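Local coordinates for intracellular sulfur oxidation protein DsrF (Allochromatium vinosum, PDB 2HY5) that is of unknown function but could take part in the oxidation of intracellular sulfur, and assembles with DsrE and DsrH, at residues B[8-13]-B[26-31]; B[15-20]-B[53-58]; B[20-25]-B[63-68]; B[41-44]-B[49-52]. All blocks are in the same frame, centred on the assembly; numbering follows the deposited sequence.

The four contacts follow the chain through the beta-alpha-beta unit 7-12, 21-32, 38-43 and the long loop after it. Contact 1 sets helix 21-32 on the parallel sheet. Contact 3 packs the long loop on the first turn of that helix, about 11 Å from contact 1 between centres; contact 2, about 8 Å from contact 3, joins it to the loop before the helix; contact 4 packs it on strand 38-43, the neighbour of strand 7-12. Segments of contacts 1, 2 and 3 alternate along the chain; contact 1 closes before contact 4 opens, and contact 4 is nested inside contacts 2 and 3. DsrE and DsrH chains also meet these surfaces.

Contact 1 (B[8-13]-B[26-31]); sequences FMYLNR and LEVVLI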
loop_
_atom_site.group_PDB
_atom_site.type_symbol
_atom_site.label_atom_id
_atom_site.label_comp_id
_atom_site.label_asym_id
_atom_site.label_seq_id
_atom_site.Cartn_x
_atom_site.Cartn_y
_atom_site.Cartn_z
ATOM N N PHE B 8 -7.630 -19.117 -16.735
ATOM C CA PHE B 8 -7.442 -17.958 -15.872
ATOM C C PHE B 8 -7.000 -18.340 -14.466
ATOM O O PHE B 8 -7.590 -19.227 -13.846
ATOM C CB PHE B 8 -8.740 -17.152 -15.756
ATOM C CG PHE B 8 -9.090 -16.369 -16.990
ATOM C CD1 PHE B 8 -10.337 -15.760 -17.104
ATOM C CD2 PHE B 8 -8.175 -16.216 -18.025
ATOM C CE1 PHE B 8 -10.668 -15.013 -18.231
ATOM C CE2 PHE B 8 -8.497 -15.469 -19.158
ATOM C CZ PHE B 8 -9.743 -14.868 -19.260
ATOM N N MET B 9 -5.965 -17.670 -13.970
ATOM C CA MET B 9 -5.477 -17.913 -12.614
ATOM C C MET B 9 -5.724 -16.673 -11.774
ATOM O O MET B 9 -5.475 -15.555 -12.217
ATOM C CB MET B 9 -3.969 -18.214 -12.594
ATOM C CG MET B 9 -3.397 -18.283 -11.169
ATOM S SD MET B 9 -1.611 -18.544 -11.041
ATOM C CE MET B 9 -1.526 -20.277 -11.334
ATOM N N TYR B 10 -6.228 -16.876 -10.563
ATOM C CA TYR B 10 -6.471 -15.782 -9.631
ATOM C C TYR B 10 -5.420 -15.953 -8.550
ATOM O O TYR B 10 -5.506 -16.872 -7.742
ATOM C CB TYR B 10 -7.874 -15.899 -9.040
ATOM C CG TYR B 10 -8.951 -15.567 -10.041
ATOM C CD1 TYR B 10 -9.364 -14.250 -10.228
ATOM C CD2 TYR B 10 -9.535 -16.561 -10.828
ATOM C CE1 TYR B 10 -10.332 -13.927 -11.174
ATOM C CE2 TYR B 10 -10.505 -16.246 -11.781
ATOM C CZ TYR B 10 -10.898 -14.925 -11.945
ATOM O OH TYR B 10 -11.853 -14.596 -12.882
ATOM N N LEU B 11 -4.422 -15.074 -8.560
ATOM C CA LEU B 11 -3.316 -15.133 -7.610
ATOM C C LEU B 11 -3.547 -14.292 -6.362
ATOM O O LEU B 11 -3.430 -13.068 -6.399
ATOM C CB LEU B 11 -2.029 -14.680 -8.301
ATOM C CG LEU B 11 -0.737 -14.649 -7.486
ATOM C CD1 LEU B 11 -0.398 -16.040 -6.996
ATOM C CD2 LEU B 11 0.386 -14.098 -8.353
ATOM N N ASN B 12 -3.865 -14.967 -5.258
ATOM C CA ASN B 12 -4.115 -14.317 -3.975
ATOM C C ASN B 12 -2.893 -14.423 -3.071
ATOM O O ASN B 12 -2.503 -15.520 -2.683
ATOM C CB ASN B 12 -5.318 -14.967 -3.295
ATOM C CG ASN B 12 -6.614 -14.656 -4.000
ATOM O OD1 ASN B 12 -6.936 -13.492 -4.236
ATOM N ND2 ASN B 12 -7.369 -15.693 -4.338
ATOM N N ARG B 13 -2.306 -13.284 -2.721
ATOM C CA ARG B 13 -1.109 -13.275 -1.888
ATOM C C ARG B 13 -1.172 -12.380 -0.657
ATOM O O ARG B 13 -0.206 -12.311 0.101
ATOM C CB ARG B 13 0.102 -12.863 -2.733
ATOM C CG ARG B 13 0.469 -13.857 -3.827
ATOM C CD ARG B 13 1.678 -13.372 -4.624
ATOM N NE ARG B 13 2.816 -13.085 -3.755
ATOM C CZ ARG B 13 3.361 -11.882 -3.612
ATOM N NH1 ARG B 13 2.878 -10.843 -4.285
ATOM N NH2 ARG B 13 4.386 -11.710 -2.789
ATOM N N LEU B 26 -12.023 -11.690 -4.415
ATOM C CA LEU B 26 -13.045 -12.729 -4.359
ATOM C C LEU B 26 -14.238 -12.325 -5.227
ATOM O O LEU B 26 -14.868 -13.166 -5.869
ATOM C CB LEU B 26 -13.484 -12.950 -2.906
ATOM C CG LEU B 26 -14.470 -14.082 -2.606
ATOM C CD1 LEU B 26 -13.957 -15.392 -3.182
ATOM C CD2 LEU B 26 -14.653 -14.197 -1.093
ATOM N N GLU B 27 -14.536 -11.029 -5.250
ATOM C CA GLU B 27 -15.640 -10.509 -6.055
ATOM C C GLU B 27 -15.438 -10.815 -7.542
ATOM O O GLU B 27 -16.395 -11.129 -8.255
ATOM C CB GLU B 27 -15.769 -8.994 -5.862
ATOM C CG GLU B 27 -16.388 -8.568 -4.545
ATOM C CD GLU B 27 -17.902 -8.651 -4.557
ATOM O OE1 GLU B 27 -18.553 -7.618 -4.286
ATOM O OE2 GLU B 27 -18.442 -9.747 -4.836
ATOM N N VAL B 28 -14.193 -10.732 -8.005
ATOM C CA VAL B 28 -13.883 -10.999 -9.409
ATOM C C VAL B 28 -14.099 -12.472 -9.749
ATOM O O VAL B 28 -14.607 -12.803 -10.823
ATOM C CB VAL B 28 -12.422 -10.623 -9.752
ATOM C CG1 VAL B 28 -12.163 -10.865 -11.239
ATOM C CG2 VAL B 28 -12.163 -9.158 -9.418
ATOM N N VAL B 29 -13.715 -13.357 -8.836
ATOM C CA VAL B 29 -13.885 -14.785 -9.071
ATOM C C VAL B 29 -15.359 -15.119 -9.260
ATOM O O VAL B 29 -15.714 -15.879 -10.158
ATOM C CB VAL B 29 -13.323 -15.623 -7.901
ATOM C CG1 VAL B 29 -13.605 -17.103 -8.133
ATOM C CG2 VAL B 29 -11.835 -15.382 -7.765
ATOM N N LEU B 30 -16.218 -14.544 -8.420
ATOM C CA LEU B 30 -17.654 -14.805 -8.504
ATOM C C LEU B 30 -18.209 -14.296 -9.832
ATOM O O LEU B 30 -19.008 -14.970 -10.482
ATOM C CB LEU B 30 -18.388 -14.130 -7.341
ATOM C CG LEU B 30 -17.941 -14.526 -5.929
ATOM C CD1 LEU B 30 -18.807 -13.805 -4.897
ATOM C CD2 LEU B 30 -18.044 -16.028 -5.753
ATOM N N ILE B 31 -17.776 -13.106 -10.231
ATOM C CA ILE B 31 -18.218 -12.510 -11.487
ATOM C C ILE B 31 -17.733 -13.325 -12.687
ATOM O O ILE B 31 -18.480 -13.563 -13.637
ATOM C CB ILE B 31 -17.689 -11.059 -11.622
ATOM C CG1 ILE B 31 -18.399 -10.151 -10.617
ATOM C CG2 ILE B 31 -17.877 -10.554 -13.048
ATOM C CD1 ILE B 31 -19.883 -9.968 -10.885
#
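Y10 reaches from strand 7-12 to V28 and V29 of helix 21-32, the sheet-to-helix packing of a beta-alpha-beta unit in which strand 38-43 is the second strand. The two backbones stay 7.5 Å apart at their nearest CA atoms, Y10 CA and V29 CA, and the tyrosine ring spans the gap. At the base of the side chain, Y10 CB is 4.2 Å from V29 CG2. The first torsion places CG beside the backbone N, anti to the carbonyl carbon (chi1 -72°), and sends the ring toward the two valines. At Y10 CG the contact tightens, V29 CG2 lying 3.7 Å away. Further along, Y10 CD1 keeps that separation from the same methyl, whereas Y10 CD2 on the other branch is slightly more distant. The methyl therefore sits over one face, offset toward the rim: V29 CG2 is 3.8 Å from the Y10 ring centroid and 16° off the normal, a CH-pi contact. Y10 CE1 meets a second valine, V28 CG1, at 3.6 Å, and this one comes at the edge, near the ring plane. One valine on a face and the next at an edge probably limit how the ring can tilt. Y10 CZ comes within 4.1 Å of V29 CA. The Y10 ring also stacks with F134 of strand 132-135, and V28 packs on L112 of a DsrE chain. The phenol end is the exception to this fit, because Y10 OH is buried without a polar partner anywhere in the model; across the contact its nearest atom is V28 O, 3.9 Å away.

Contact 2 (B[15-20]-B[53-58]); sequences APYGTI and RGQDTK
Y17 and Q55 join two irregular loops, the loop 15-20 leading into helix 21-32 and the segment 53-58 between strands 38-43 and 79-83, and the second loop contains an Asx turn. The polar link is one hydrogen bond, Y17 OH donating to Q55 OE1 at 2.9 Å. The hydroxyl approaches the carbonyl oxygen at a C=O...donor angle of 151°, tilted 26° from the carbonyl plane. The extended glutamine brings its carbonyl to the ring edge, near the ring plane, with the amide turned steeply against the ring. On the other amide atom, Q55 NE2 is hydrogen-bonded to T52 OG1, which, together with the bond at OE1, is consistent with this orientation of the amide.

Apolar contact comes from T57 CG2, which meets Y17 CZ at 3.5 Å, approaching obliquely to the ring. T57 OG1, lying between the backbone N and the carbonyl carbon (chi1 64°), is hydrogen-bonded to M62 O, and the methyl is the branch presented to the tyrosine. A phenylalanine in place of Y17 would probably leave Q55 OE1 without its donor from this loop and the amide less firmly tied to it. A DsrH chain closes on the site, its A68 touching both Y17 and Q55.

Within the second loop, the Asx turn is made by K58 N donating to D56 OD2 at 3.2 Å, nearly along the C-O axis.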
loop_
_atom_site.group_PDB
_atom_site.type_symbol
_atom_site.label_atom_id
_atom_site.label_comp_id
_atom_site.label_asym_id
_atom_site.label_seq_id
_atom_site.Cartn_x
_atom_site.Cartn_y
_atom_site.Cartn_z
ATOM N N ALA B 15 -3.041 -10.973 3.023
ATOM C CA ALA B 15 -3.862 -11.378 4.152
ATOM C C ALA B 15 -5.159 -10.586 4.108
ATOM O O ALA B 15 -5.192 -9.466 3.603
ATOM C CB ALA B 15 -3.123 -11.107 5.468
ATOM N N PRO B 16 -6.249 -11.163 4.634
ATOM C CA PRO B 16 -7.553 -10.498 4.649
ATOM C C PRO B 16 -7.656 -9.397 5.707
ATOM O O PRO B 16 -6.875 -9.361 6.663
ATOM C CB PRO B 16 -8.511 -11.654 4.914
ATOM C CG PRO B 16 -7.720 -12.508 5.842
ATOM C CD PRO B 16 -6.349 -12.523 5.196
ATOM N N TYR B 17 -8.610 -8.493 5.494
ATOM C CA TYR B 17 -8.919 -7.381 6.393
ATOM C C TYR B 17 -7.961 -6.199 6.479
ATOM O O TYR B 17 -8.409 -5.057 6.543
ATOM C CB TYR B 17 -9.205 -7.926 7.793
ATOM C CG TYR B 17 -10.296 -8.960 7.786
ATOM C CD1 TYR B 17 -10.016 -10.299 8.061
ATOM C CD2 TYR B 17 -11.608 -8.616 7.447
ATOM C CE1 TYR B 17 -11.010 -11.269 7.995
ATOM C CE2 TYR B 17 -12.608 -9.583 7.379
ATOM C CZ TYR B 17 -12.301 -10.905 7.650
ATOM O OH TYR B 17 -13.280 -11.866 7.550
ATOM N N GLY B 18 -6.658 -6.458 6.491
ATOM C CA GLY B 18 -5.693 -5.367 6.557
ATOM C C GLY B 18 -5.838 -4.476 5.335
ATOM O O GLY B 18 -5.597 -3.262 5.386
ATOM N N THR B 19 -6.217 -5.099 4.224
ATOM C CA THR B 19 -6.449 -4.402 2.965
ATOM C C THR B 19 -7.701 -5.018 2.349
ATOM O O THR B 19 -8.162 -6.074 2.778
ATOM C CB THR B 19 -5.282 -4.567 1.966
ATOM O OG1 THR B 19 -5.004 -5.960 1.768
ATOM C CG2 THR B 19 -4.031 -3.856 2.472
ATOM N N ILE B 20 -8.242 -4.368 1.332
ATOM C CA ILE B 20 -9.453 -4.863 0.710
ATOM C C ILE B 20 -9.190 -5.869 -0.407
ATOM O O ILE B 20 -10.122 -6.492 -0.907
ATOM C CB ILE B 20 -10.283 -3.680 0.144
ATOM C CG1 ILE B 20 -11.725 -4.122 -0.112
ATOM C CG2 ILE B 20 -9.644 -3.162 -1.137
ATOM C CD1 ILE B 20 -12.654 -2.990 -0.492
ATOM N N ARG B 53 -9.969 -20.829 9.155
ATOM C CA ARG B 53 -11.297 -21.127 9.666
ATOM C C ARG B 53 -11.547 -20.377 10.970
ATOM O O ARG B 53 -10.608 -19.959 11.648
ATOM C CB ARG B 53 -11.438 -22.635 9.897
ATOM C CG ARG B 53 -10.528 -23.172 10.984
ATOM C CD ARG B 53 -10.354 -24.689 10.919
ATOM N NE ARG B 53 -11.617 -25.423 10.931
ATOM C CZ ARG B 53 -12.327 -25.722 9.845
ATOM N NH1 ARG B 53 -11.902 -25.353 8.645
ATOM N NH2 ARG B 53 -13.461 -26.400 9.961
ATOM N N GLY B 54 -12.818 -20.183 11.297
ATOM C CA GLY B 54 -13.173 -19.517 12.540
ATOM C C GLY B 54 -12.953 -18.021 12.667
ATOM O O GLY B 54 -12.762 -17.514 13.774
ATOM N N GLN B 55 -12.976 -17.304 11.552
ATOM C CA GLN B 55 -12.796 -15.862 11.597
ATOM C C GLN B 55 -14.017 -15.230 12.266
ATOM O O GLN B 55 -15.152 -15.602 11.970
ATOM C CB GLN B 55 -12.619 -15.312 10.180
ATOM C CG GLN B 55 -11.283 -15.663 9.546
ATOM C CD GLN B 55 -11.192 -15.227 8.095
ATOM O OE1 GLN B 55 -12.016 -14.445 7.618
ATOM N NE2 GLN B 55 -10.185 -15.726 7.388
ATOM N N ASP B 56 -13.773 -14.296 13.183
ATOM C CA ASP B 56 -14.832 -13.588 13.913
ATOM C C ASP B 56 -14.473 -12.102 13.898
ATOM O O ASP B 56 -13.568 -11.666 14.609
ATOM C CB ASP B 56 -14.909 -14.096 15.354
ATOM C CG ASP B 56 -15.953 -13.365 16.182
ATOM O OD1 ASP B 56 -16.181 -13.773 17.341
ATOM O OD2 ASP B 56 -16.544 -12.384 15.680
ATOM N N THR B 57 -15.208 -11.328 13.107
ATOM C CA THR B 57 -14.929 -9.901 12.942
ATOM C C THR B 57 -15.736 -8.896 13.762
ATOM O O THR B 57 -15.627 -7.697 13.530
ATOM C CB THR B 57 -15.095 -9.506 11.475
ATOM O OG1 THR B 57 -16.468 -9.690 11.098
ATOM C CG2 THR B 57 -14.208 -10.379 10.589
ATOM N N LYS B 58 -16.539 -9.357 14.711
ATOM C CA LYS B 58 -17.330 -8.420 15.504
ATOM C C LYS B 58 -16.474 -7.408 16.271
ATOM O O LYS B 58 -16.904 -6.280 16.519
ATOM C CB LYS B 58 -18.237 -9.188 16.470
ATOM C CG LYS B 58 -19.304 -10.014 15.767
ATOM C CD LYS B 58 -20.255 -10.660 16.760
ATOM C CE LYS B 58 -21.353 -11.434 16.048
ATOM N NZ LYS B 58 -22.313 -12.049 17.007
#

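Contact 3 (B[20-25]-B[63-68]); sequences IYAWEA and KNFSPT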
loop_
_atom_site.group_PDB
_atom_site.type_symbol
_atom_site.label_atom_id
_atom_site.label_comp_id
_atom_site.label_asym_id
_atom_site.label_seq_id
_atom_site.Cartn_x
_atom_site.Cartn_y
_atom_site.Cartn_z
ATOM N N ILE B 20 -8.242 -4.368 1.332
ATOM C CA ILE B 20 -9.453 -4.863 0.710
ATOM C C ILE B 20 -9.190 -5.869 -0.407
ATOM O O ILE B 20 -10.122 -6.492 -0.907
ATOM C CB ILE B 20 -10.283 -3.680 0.144
ATOM C CG1 ILE B 20 -11.725 -4.122 -0.112
ATOM C CG2 ILE B 20 -9.644 -3.162 -1.137
ATOM C CD1 ILE B 20 -12.654 -2.990 -0.492
ATOM N N TYR B 21 -7.926 -6.045 -0.784
ATOM C CA TYR B 21 -7.589 -6.956 -1.876
ATOM C C TYR B 21 -8.207 -8.353 -1.807
ATOM O O TYR B 21 -8.645 -8.881 -2.826
ATOM C CB TYR B 21 -6.066 -7.066 -2.021
ATOM C CG TYR B 21 -5.402 -5.723 -2.253
ATOM C CD1 TYR B 21 -4.630 -5.125 -1.258
ATOM C CD2 TYR B 21 -5.585 -5.029 -3.448
ATOM C CE1 TYR B 21 -4.056 -3.870 -1.444
ATOM C CE2 TYR B 21 -5.014 -3.766 -3.645
ATOM C CZ TYR B 21 -4.251 -3.194 -2.637
ATOM O OH TYR B 21 -3.690 -1.946 -2.809
ATOM N N ALA B 22 -8.254 -8.951 -0.622
ATOM C CA ALA B 22 -8.827 -10.287 -0.486
ATOM C C ALA B 22 -10.305 -10.305 -0.869
ATOM O O ALA B 22 -10.753 -11.150 -1.646
ATOM C CB ALA B 22 -8.656 -10.794 0.948
ATOM N N TRP B 23 -11.062 -9.366 -0.316
ATOM C CA TRP B 23 -12.493 -9.296 -0.588
ATOM C C TRP B 23 -12.822 -8.901 -2.025
ATOM O O TRP B 23 -13.640 -9.548 -2.679
ATOM C CB TRP B 23 -13.168 -8.317 0.379
ATOM C CG TRP B 23 -14.600 -8.041 0.033
ATOM C CD1 TRP B 23 -15.170 -6.817 -0.174
ATOM C CD2 TRP B 23 -15.636 -9.006 -0.184
ATOM N NE1 TRP B 23 -16.494 -6.959 -0.511
ATOM C CE2 TRP B 23 -16.809 -8.297 -0.524
ATOM C CE3 TRP B 23 -15.690 -10.406 -0.127
ATOM C CZ2 TRP B 23 -18.020 -8.932 -0.808
ATOM C CZ3 TRP B 23 -16.897 -11.042 -0.410
ATOM C CH2 TRP B 23 -18.043 -10.303 -0.744
ATOM N N GLU B 24 -12.191 -7.848 -2.532
ATOM C CA GLU B 24 -12.498 -7.438 -3.894
ATOM C C GLU B 24 -11.964 -8.424 -4.927
ATOM O O GLU B 24 -12.489 -8.505 -6.033
ATOM C CB GLU B 24 -12.018 -5.999 -4.149
ATOM C CG GLU B 24 -12.857 -4.981 -3.367
ATOM C CD GLU B 24 -12.591 -3.533 -3.739
ATOM O OE1 GLU B 24 -11.412 -3.159 -3.909
ATOM O OE2 GLU B 24 -13.571 -2.763 -3.845
ATOM N N ALA B 25 -10.945 -9.196 -4.558
ATOM C CA ALA B 25 -10.411 -10.207 -5.468
ATOM C C ALA B 25 -11.463 -11.313 -5.563
ATOM O O ALA B 25 -11.759 -11.815 -6.647
ATOM C CB ALA B 25 -9.107 -10.777 -4.932
ATOM N N LYS B 63 -17.699 -6.563 8.348
ATOM C CA LYS B 63 -18.477 -7.744 8.008
ATOM C C LYS B 63 -17.506 -8.884 7.736
ATOM O O LYS B 63 -16.454 -8.689 7.125
ATOM C CB LYS B 63 -19.327 -7.499 6.763
ATOM C CG LYS B 63 -20.106 -8.728 6.316
ATOM C CD LYS B 63 -20.745 -8.513 4.957
ATOM C CE LYS B 63 -21.411 -9.781 4.453
ATOM N NZ LYS B 63 -21.866 -9.640 3.040
ATOM N N ASN B 64 -17.864 -10.069 8.210
ATOM C CA ASN B 64 -17.054 -11.263 8.025
ATOM C C ASN B 64 -17.407 -11.820 6.645
ATOM O O ASN B 64 -18.509 -12.325 6.446
ATOM C CB ASN B 64 -17.407 -12.261 9.136
ATOM C CG ASN B 64 -16.574 -13.524 9.095
ATOM O OD1 ASN B 64 -16.568 -14.295 10.055
ATOM N ND2 ASN B 64 -15.877 -13.752 7.990
ATOM N N PHE B 65 -16.488 -11.715 5.686
ATOM C CA PHE B 65 -16.770 -12.216 4.341
ATOM C C PHE B 65 -16.258 -13.626 4.076
ATOM O O PHE B 65 -16.435 -14.158 2.979
ATOM C CB PHE B 65 -16.218 -11.262 3.268
ATOM C CG PHE B 65 -14.715 -11.152 3.243
ATOM C CD1 PHE B 65 -14.052 -10.233 4.051
ATOM C CD2 PHE B 65 -13.961 -11.957 2.391
ATOM C CE1 PHE B 65 -12.655 -10.113 4.005
ATOM C CE2 PHE B 65 -12.570 -11.846 2.339
ATOM C CZ PHE B 65 -11.916 -10.925 3.146
ATOM N N SER B 66 -15.648 -14.238 5.085
ATOM C CA SER B 66 -15.105 -15.584 4.938
ATOM C C SER B 66 -16.091 -16.622 4.392
ATOM O O SER B 66 -15.707 -17.485 3.606
ATOM C CB SER B 66 -14.534 -16.078 6.272
ATOM O OG SER B 66 -15.550 -16.251 7.241
ATOM N N PRO B 67 -17.373 -16.558 4.797
ATOM C CA PRO B 67 -18.339 -17.544 4.292
ATOM C C PRO B 67 -18.384 -17.639 2.765
ATOM O O PRO B 67 -18.653 -18.703 2.203
ATOM C CB PRO B 67 -19.661 -17.058 4.881
ATOM C CG PRO B 67 -19.233 -16.471 6.189
ATOM C CD PRO B 67 -18.004 -15.681 5.799
ATOM N N THR B 68 -18.111 -16.525 2.097
ATOM C CA THR B 68 -18.134 -16.504 0.643
ATOM C C THR B 68 -17.157 -17.504 0.025
ATOM O O THR B 68 -17.464 -18.124 -0.994
ATOM C CB THR B 68 -17.831 -15.098 0.115
ATOM O OG1 THR B 68 -18.813 -14.186 0.622
ATOM C CG2 THR B 68 -17.874 -15.078 -1.410
#
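W23 and F65 lie against each other with their side chains running in opposite directions, and each uses a different part. Over the centre of one F65 face sits W23 CB, 3.9 Å from the ring centroid and only 7° off its normal, a CH-pi contact from the base of the tryptophan. The indole continues past the phenyl ring obliquely: its six-membered ring and the phenyl ring have planes at 50°, centroids 5.3 Å apart. The closest touch is W23 CE3 to F65 CD2 at 3.4 Å, and F65 CB is 3.5 Å from W23 CE3. F65 CG sits between the backbone N and the carbonyl carbon (chi1 66°), which lays the ring against W23 CB and points it at A22. The far end of the phenyl ring, F65 CZ, meets A22 CB at 3.9 Å. At the indole edge, near its plane, T68 OG1 stands 3.8 Å from W23 CZ3. The F65-T68 turn is held by T68 N donating to F65 O at 3.0 Å. An alanine at F65 would be likely to open a gap beside W23 CB and A22 CB and take away the phenyl surface against which the indole rests.

F65 also meets the Y17 ring, while W23 packs on R84 of a DsrE chain. The arrangement is an aromatic packing of a loop on the first turn of helix 21-32, the connecting helix of the beta-alpha-beta unit.

Contact 4 (B[41-44]-B[49-52]); sequences VLFL and YQLT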
loop_
_atom_site.group_PDB
_atom_site.type_symbol
_atom_site.label_atom_id
_atom_site.label_comp_id
_atom_site.label_asym_id
_atom_site.label_seq_id
_atom_site.Cartn_x
_atom_site.Cartn_y
_atom_site.Cartn_z
ATOM N N VAL B 41 -7.850 -20.928 -8.568
ATOM C CA VAL B 41 -7.578 -19.889 -7.592
ATOM C C VAL B 41 -6.427 -20.388 -6.743
ATOM O O VAL B 41 -6.511 -21.459 -6.157
ATOM C CB VAL B 41 -8.802 -19.639 -6.699
ATOM C CG1 VAL B 41 -8.534 -18.469 -5.765
ATOM C CG2 VAL B 41 -10.017 -19.368 -7.561
ATOM N N LEU B 42 -5.348 -19.618 -6.702
ATOM C CA LEU B 42 -4.171 -19.997 -5.934
ATOM C C LEU B 42 -3.934 -19.062 -4.768
ATOM O O LEU B 42 -3.977 -17.841 -4.919
ATOM C CB LEU B 42 -2.929 -19.994 -6.836
ATOM C CG LEU B 42 -1.571 -20.196 -6.151
ATOM C CD1 LEU B 42 -1.505 -21.582 -5.525
ATOM C CD2 LEU B 42 -0.452 -20.022 -7.172
ATOM N N PHE B 43 -3.689 -19.643 -3.602
ATOM C CA PHE B 43 -3.407 -18.864 -2.411
ATOM C C PHE B 43 -1.951 -19.131 -2.095
ATOM O O PHE B 43 -1.554 -20.267 -1.842
ATOM C CB PHE B 43 -4.313 -19.288 -1.253
ATOM C CG PHE B 43 -5.768 -19.017 -1.506
ATOM C CD1 PHE B 43 -6.535 -19.900 -2.257
ATOM C CD2 PHE B 43 -6.361 -17.849 -1.032
ATOM C CE1 PHE B 43 -7.873 -19.628 -2.537
ATOM C CE2 PHE B 43 -7.695 -17.565 -1.306
ATOM C CZ PHE B 43 -8.455 -18.457 -2.060
ATOM N N LEU B 44 -1.161 -18.068 -2.138
ATOM C CA LEU B 44 0.270 -18.139 -1.897
ATOM C C LEU B 44 0.696 -17.061 -0.910
ATOM O O LEU B 44 0.037 -16.025 -0.778
ATOM C CB LEU B 44 1.006 -17.953 -3.230
ATOM C CG LEU B 44 2.525 -17.771 -3.238
ATOM C CD1 LEU B 44 3.205 -19.053 -2.775
ATOM C CD2 LEU B 44 2.979 -17.400 -4.646
ATOM N N TYR B 49 -3.676 -17.063 4.352
ATOM C CA TYR B 49 -4.406 -16.602 5.530
ATOM C C TYR B 49 -5.856 -16.279 5.178
ATOM O O TYR B 49 -6.718 -16.186 6.057
ATOM C CB TYR B 49 -3.724 -15.362 6.115
ATOM C CG TYR B 49 -2.534 -15.662 7.003
ATOM C CD1 TYR B 49 -1.362 -14.918 6.902
ATOM C CD2 TYR B 49 -2.604 -16.652 7.983
ATOM C CE1 TYR B 49 -0.288 -15.143 7.755
ATOM C CE2 TYR B 49 -1.539 -16.888 8.842
ATOM C CZ TYR B 49 -0.386 -16.128 8.724
ATOM O OH TYR B 49 0.654 -16.342 9.591
ATOM N N GLN B 50 -6.129 -16.090 3.889
ATOM C CA GLN B 50 -7.491 -15.789 3.467
ATOM C C GLN B 50 -8.428 -16.965 3.735
ATOM O O GLN B 50 -9.642 -16.793 3.852
ATOM C CB GLN B 50 -7.527 -15.454 1.975
ATOM C CG GLN B 50 -6.874 -14.135 1.600
ATOM C CD GLN B 50 -7.052 -13.813 0.125
ATOM O OE1 GLN B 50 -8.031 -14.228 -0.492
ATOM N NE2 GLN B 50 -6.123 -13.053 -0.437
ATOM N N LEU B 51 -7.861 -18.162 3.845
ATOM C CA LEU B 51 -8.670 -19.356 4.063
ATOM C C LEU B 51 -8.728 -19.904 5.482
ATOM O O LEU B 51 -9.178 -21.027 5.677
ATOM C CB LEU B 51 -8.208 -20.475 3.125
ATOM C CG LEU B 51 -8.328 -20.219 1.621
ATOM C CD1 LEU B 51 -7.811 -21.432 0.861
ATOM C CD2 LEU B 51 -9.779 -19.939 1.263
ATOM N N THR B 52 -8.288 -19.134 6.473
ATOM C CA THR B 52 -8.331 -19.624 7.847
ATOM C C THR B 52 -9.769 -19.829 8.308
ATOM O O THR B 52 -10.677 -19.101 7.904
ATOM C CB THR B 52 -7.630 -18.660 8.832
ATOM O OG1 THR B 52 -8.273 -17.382 8.789
ATOM C CG2 THR B 52 -6.163 -18.509 8.476
#
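Just beyond the end of strand 38-43 the chain turns back on itself, and F43 on the strand is met there by L51 and Q50. L51 lies across one face of the phenyl ring: L51 CD1 is 3.8 Å from the F43 centroid and 16° off the normal, a CH-pi contact offset toward the rim. The second methyl spreads along the ring, L51 CD2 reaching F43 CZ at 3.9 Å. F43 CG is beside the backbone N, anti to the carbonyl carbon (chi1 -64°), which turns the ring toward L51 and Q50.

The strand belongs to the parallel sheet, between 7-12 and 79-83, and F43 also touches N12 and I80 on those neighbours, while L51 packs on V82 of strand 79-83 as well.

Q50 comes from another direction, at the ring edge. Its oxygen, Q50 OE1, is near the F43 plane and 3.5 Å from CE2 of that ring, with the amide plane 87° from the phenyl plane. Nearer the backbone, Q50 CB is 3.9 Å from F43 CE2. The amide is held at both ends, Q50 OE1 hydrogen-bonded to Y69 OH and Q50 NE2 to K14 O.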